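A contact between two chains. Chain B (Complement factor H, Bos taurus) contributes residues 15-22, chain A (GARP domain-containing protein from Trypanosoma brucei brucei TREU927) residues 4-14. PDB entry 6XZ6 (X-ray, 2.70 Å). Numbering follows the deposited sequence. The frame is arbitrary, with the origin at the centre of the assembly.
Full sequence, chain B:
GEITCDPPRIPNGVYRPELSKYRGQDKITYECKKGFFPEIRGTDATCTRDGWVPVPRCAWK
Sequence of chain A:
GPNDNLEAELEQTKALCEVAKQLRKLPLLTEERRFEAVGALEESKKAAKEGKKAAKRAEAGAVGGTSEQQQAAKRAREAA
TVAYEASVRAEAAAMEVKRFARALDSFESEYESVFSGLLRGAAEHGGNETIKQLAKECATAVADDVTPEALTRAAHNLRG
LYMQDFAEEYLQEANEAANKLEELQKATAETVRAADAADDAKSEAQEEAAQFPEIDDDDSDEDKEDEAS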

# COMPACT_ATOMS: atom_id res chain seq x y z
N TYR B 15 -23.29 -5.63 -3.46
CA TYR B 15 -24.27 -5.77 -2.38
C TYR B 15 -23.77 -6.77 -1.34
O TYR B 15 -22.81 -7.53 -1.58
CB TYR B 15 -25.67 -6.18 -2.89
CG TYR B 15 -25.74 -7.56 -3.50
CD1 TYR B 15 -25.46 -7.76 -4.86
CD2 TYR B 15 -26.14 -8.66 -2.75
CE1 TYR B 15 -25.52 -9.04 -5.43
CE2 TYR B 15 -26.20 -9.93 -3.31
CZ TYR B 15 -25.89 -10.12 -4.65
OH TYR B 15 -25.96 -11.36 -5.21
N ARG B 16 -24.43 -6.74 -0.19
CA ARG B 16 -24.20 -7.62 0.94
C ARG B 16 -25.53 -7.80 1.70
O ARG B 16 -26.34 -6.87 1.72
CB ARG B 16 -23.05 -7.11 1.83
CG ARG B 16 -23.26 -5.77 2.54
CD ARG B 16 -23.36 -5.98 4.06
NE ARG B 16 -24.76 -6.11 4.48
CZ ARG B 16 -25.21 -6.98 5.37
NH1 ARG B 16 -26.51 -7.04 5.65
NH2 ARG B 16 -24.37 -7.80 5.99
N PRO B 17 -25.81 -8.98 2.32
CA PRO B 17 -25.01 -10.22 2.27
C PRO B 17 -25.27 -10.92 0.91
O PRO B 17 -26.20 -10.57 0.17
CB PRO B 17 -25.52 -11.01 3.47
CG PRO B 17 -26.96 -10.62 3.57
CD PRO B 17 -27.08 -9.21 3.03
N GLU B 18 -24.43 -11.89 0.58
CA GLU B 18 -24.60 -12.64 -0.64
C GLU B 18 -25.19 -14.02 -0.33
O GLU B 18 -24.50 -14.89 0.21
CB GLU B 18 -23.28 -12.72 -1.39
CG GLU B 18 -23.51 -12.84 -2.86
CD GLU B 18 -22.24 -13.06 -3.63
OE1 GLU B 18 -22.00 -14.22 -4.04
OE2 GLU B 18 -21.49 -12.08 -3.81
N LEU B 19 -26.49 -14.19 -0.62
CA LEU B 19 -27.22 -15.45 -0.39
C LEU B 19 -27.91 -15.90 -1.66
O LEU B 19 -28.20 -15.06 -2.53
CB LEU B 19 -28.28 -15.29 0.73
CG LEU B 19 -27.90 -14.55 2.01
CD1 LEU B 19 -29.12 -14.31 2.84
CD2 LEU B 19 -26.81 -15.29 2.80
N SER B 20 -28.19 -17.21 -1.77
CA SER B 20 -28.86 -17.82 -2.93
C SER B 20 -30.31 -17.37 -3.07
O SER B 20 -30.81 -17.25 -4.19
CB SER B 20 -28.80 -19.35 -2.85
OG SER B 20 -29.31 -19.82 -1.61
N LYS B 21 -30.97 -17.12 -1.92
CA LYS B 21 -32.37 -16.71 -1.85
C LYS B 21 -32.61 -15.90 -0.59
O LYS B 21 -32.07 -16.21 0.48
CB LYS B 21 -33.30 -17.94 -1.86
CG LYS B 21 -34.73 -17.64 -2.28
CD LYS B 21 -35.26 -18.65 -3.29
CE LYS B 21 -35.09 -18.20 -4.74
NZ LYS B 21 -33.76 -18.58 -5.29
N TYR B 22 -33.43 -14.85 -0.74
CA TYR B 22 -33.83 -13.93 0.32
C TYR B 22 -35.32 -14.06 0.57
O TYR B 22 -36.08 -14.42 -0.33
CB TYR B 22 -33.47 -12.49 -0.07
CG TYR B 22 -32.01 -12.30 -0.40
CD1 TYR B 22 -31.51 -12.67 -1.64
CD2 TYR B 22 -31.13 -11.76 0.53
CE1 TYR B 22 -30.15 -12.53 -1.94
CE2 TYR B 22 -29.77 -11.60 0.23
CZ TYR B 22 -29.30 -11.98 -1.01
OH TYR B 22 -27.99 -11.81 -1.36
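Chain A, residues 4-14: DNLEAELEQTK

Chain A lies on chain B as a continuous helix through residues 4-14. Apart from Asp A4 (-85/-21), its backbone angles are helical, with phi from -60° to -74° and psi from -32° to -55°, and i to i+4 hydrogen bonds run from Ala A8 N to Asp A4 O (2.8 Å) through Lys A14 N to Leu A10 O (3.1 Å). Chain B offers the end of a strand, Tyr B15 and Arg B16, followed by a loop that is largely extended but turns at Ser B20 (-67/-34). The register gives the direction: the CA atoms of Pro B17 and Glu A9 are 5.8 Å apart, those of Leu B19 and Asn A5 6.8 Å, so the two chains run in opposite senses across this contact. The face presented by the helix is built from Asn A5, Glu A9 and Gln A12, while Glu A7, Leu A10, Glu A11 and Lys A14 remain out of reach. Together the two stretches bury 350 Å².

Glu A9 points its CA-to-CB bond toward chain B and is nearly fully extended, with chi1 and chi2 both t. This carries the carboxylate to Arg B16, whose NH2 donates to Glu A9 OE1 at 2.7 Å with an N-H...O angle of 161°, forming a salt bridge. Arg B16 leaves its backbone sideways; chi1 is p, but chi2 (112°) and chi3 (-94°) lie between wells, and this bent path presents the edge of the guanidinium to Glu A9 OE1, which lies near its plane. Glu A9 CG packs on Pro B17 CB at 3.5 Å. Pro B17 follows a cis peptide bond and points its own CB toward the helix.

Gln A12 makes two hydrogen bonds to chain B. With chi1 m, chi2 t and chi3 15°, its amide reaches the backbone of Glu B18 and pairs with both polar groups: Glu B18 N donates to Gln A12 OE1 (3.0 Å, 175°), and Gln A12 NE2 donates to Glu B18 O (2.9 Å, 168°). The pairing fixes the amide orientation: OE1 faces the donor Glu B18 N and NE2 faces the acceptor Glu B18 O, whereas a flip would set donor against donor and acceptor against acceptor. The pairing uses only the main chain of Glu B18; its side chain (chi1 and chi2 t) leads away, and its carboxylate oxygens are hydrogen-bonded elsewhere in the structure.

The loop is braced from within by Tyr B22, whose OH donates to Pro B17 O (2.7 Å) and accepts from Leu B19 N (2.9 Å, 167°). Leu B19, in an m,t rotamer, starts sideways but brings its end nearer the helix, setting CD1 3.6 Å from Asn A5 ND2. A water extends this end of the contact: it accepts a weak bond from Asn A5 ND2 (3.3 Å), donates to Lys B21 O (3.3 Å) and hydrogen-bonds with Ser B20 OG (3.0 Å).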

# COMPACT_ATOMS: atom_id res chain seq x y z
N ASP A 4 -27.24 -21.43 7.97
CA ASP A 4 -25.96 -21.63 7.31
C ASP A 4 -25.82 -20.29 6.59
O ASP A 4 -24.71 -19.87 6.30
CB ASP A 4 -25.94 -22.79 6.31
CG ASP A 4 -24.54 -23.15 5.80
OD1 ASP A 4 -23.92 -22.31 5.10
OD2 ASP A 4 -24.08 -24.30 6.07
N ASN A 5 -26.98 -19.59 6.37
CA ASN A 5 -27.04 -18.24 5.82
C ASN A 5 -26.36 -17.26 6.75
O ASN A 5 -25.68 -16.36 6.27
CB ASN A 5 -28.48 -17.82 5.56
CG ASN A 5 -29.01 -18.17 4.20
OD1 ASN A 5 -28.40 -18.91 3.41
ND2 ASN A 5 -30.18 -17.63 3.89
N LEU A 6 -26.51 -17.41 8.07
CA LEU A 6 -25.82 -16.59 9.08
C LEU A 6 -24.32 -16.93 9.15
O LEU A 6 -23.51 -16.02 9.24
CB LEU A 6 -26.49 -16.70 10.45
CG LEU A 6 -27.85 -15.97 10.63
CD1 LEU A 6 -28.41 -16.23 11.99
CD2 LEU A 6 -27.73 -14.46 10.44
N GLU A 7 -23.95 -18.22 9.04
CA GLU A 7 -22.55 -18.70 8.97
C GLU A 7 -21.86 -18.08 7.71
O GLU A 7 -20.73 -17.60 7.81
CB GLU A 7 -22.47 -20.24 8.90
CG GLU A 7 -23.12 -21.00 10.06
CD GLU A 7 -23.40 -22.50 9.86
OE1 GLU A 7 -22.64 -23.15 9.12
OE2 GLU A 7 -24.38 -23.01 10.46
N ALA A 8 -22.56 -18.07 6.55
CA ALA A 8 -22.15 -17.50 5.27
C ALA A 8 -21.89 -16.00 5.44
O ALA A 8 -20.79 -15.52 5.14
CB ALA A 8 -23.24 -17.71 4.23
N GLU A 9 -22.89 -15.28 5.96
CA GLU A 9 -22.82 -13.86 6.18
C GLU A 9 -21.73 -13.47 7.19
O GLU A 9 -21.13 -12.41 7.06
CB GLU A 9 -24.20 -13.32 6.56
CG GLU A 9 -24.24 -11.79 6.62
CD GLU A 9 -25.50 -11.14 7.11
OE1 GLU A 9 -25.44 -9.92 7.37
OE2 GLU A 9 -26.54 -11.83 7.24
N LEU A 10 -21.47 -14.32 8.18
CA LEU A 10 -20.41 -14.05 9.18
C LEU A 10 -19.03 -14.26 8.55
O LEU A 10 -18.13 -13.45 8.78
CB LEU A 10 -20.59 -14.90 10.46
CG LEU A 10 -19.63 -14.68 11.63
CD1 LEU A 10 -19.43 -13.15 11.99
CD2 LEU A 10 -20.10 -15.43 12.80
N GLU A 11 -18.88 -15.30 7.71
CA GLU A 11 -17.66 -15.59 6.96
C GLU A 11 -17.37 -14.46 5.99
O GLU A 11 -16.23 -14.01 5.92
CB GLU A 11 -17.71 -16.96 6.23
CG GLU A 11 -17.23 -18.13 7.09
CD GLU A 11 -16.10 -17.86 8.09
OE1 GLU A 11 -16.38 -17.89 9.31
OE2 GLU A 11 -14.95 -17.60 7.66
N GLN A 12 -18.43 -13.95 5.31
CA GLN A 12 -18.37 -12.82 4.37
C GLN A 12 -18.02 -11.51 5.05
O GLN A 12 -17.28 -10.73 4.48
CB GLN A 12 -19.70 -12.63 3.62
CG GLN A 12 -20.02 -13.69 2.58
CD GLN A 12 -21.47 -13.65 2.15
OE1 GLN A 12 -22.22 -12.68 2.38
NE2 GLN A 12 -21.88 -14.71 1.51
N THR A 13 -18.60 -11.23 6.24
CA THR A 13 -18.37 -9.97 6.97
C THR A 13 -16.92 -9.91 7.47
O THR A 13 -16.31 -8.85 7.40
CB THR A 13 -19.46 -9.75 8.05
OG1 THR A 13 -20.73 -9.80 7.42
CG2 THR A 13 -19.33 -8.41 8.76
N LYS A 14 -16.37 -11.06 7.92
CA LYS A 14 -15.00 -11.24 8.37
C LYS A 14 -14.02 -10.95 7.22
O LYS A 14 -13.03 -10.27 7.44
CB LYS A 14 -14.80 -12.68 8.88
CG LYS A 14 -15.15 -12.91 10.35
CD LYS A 14 -15.14 -14.37 10.67
CE LYS A 14 -15.14 -14.68 12.14
NZ LYS A 14 -15.10 -16.15 12.41
O HOH W 1 -30.60 -19.12 0.95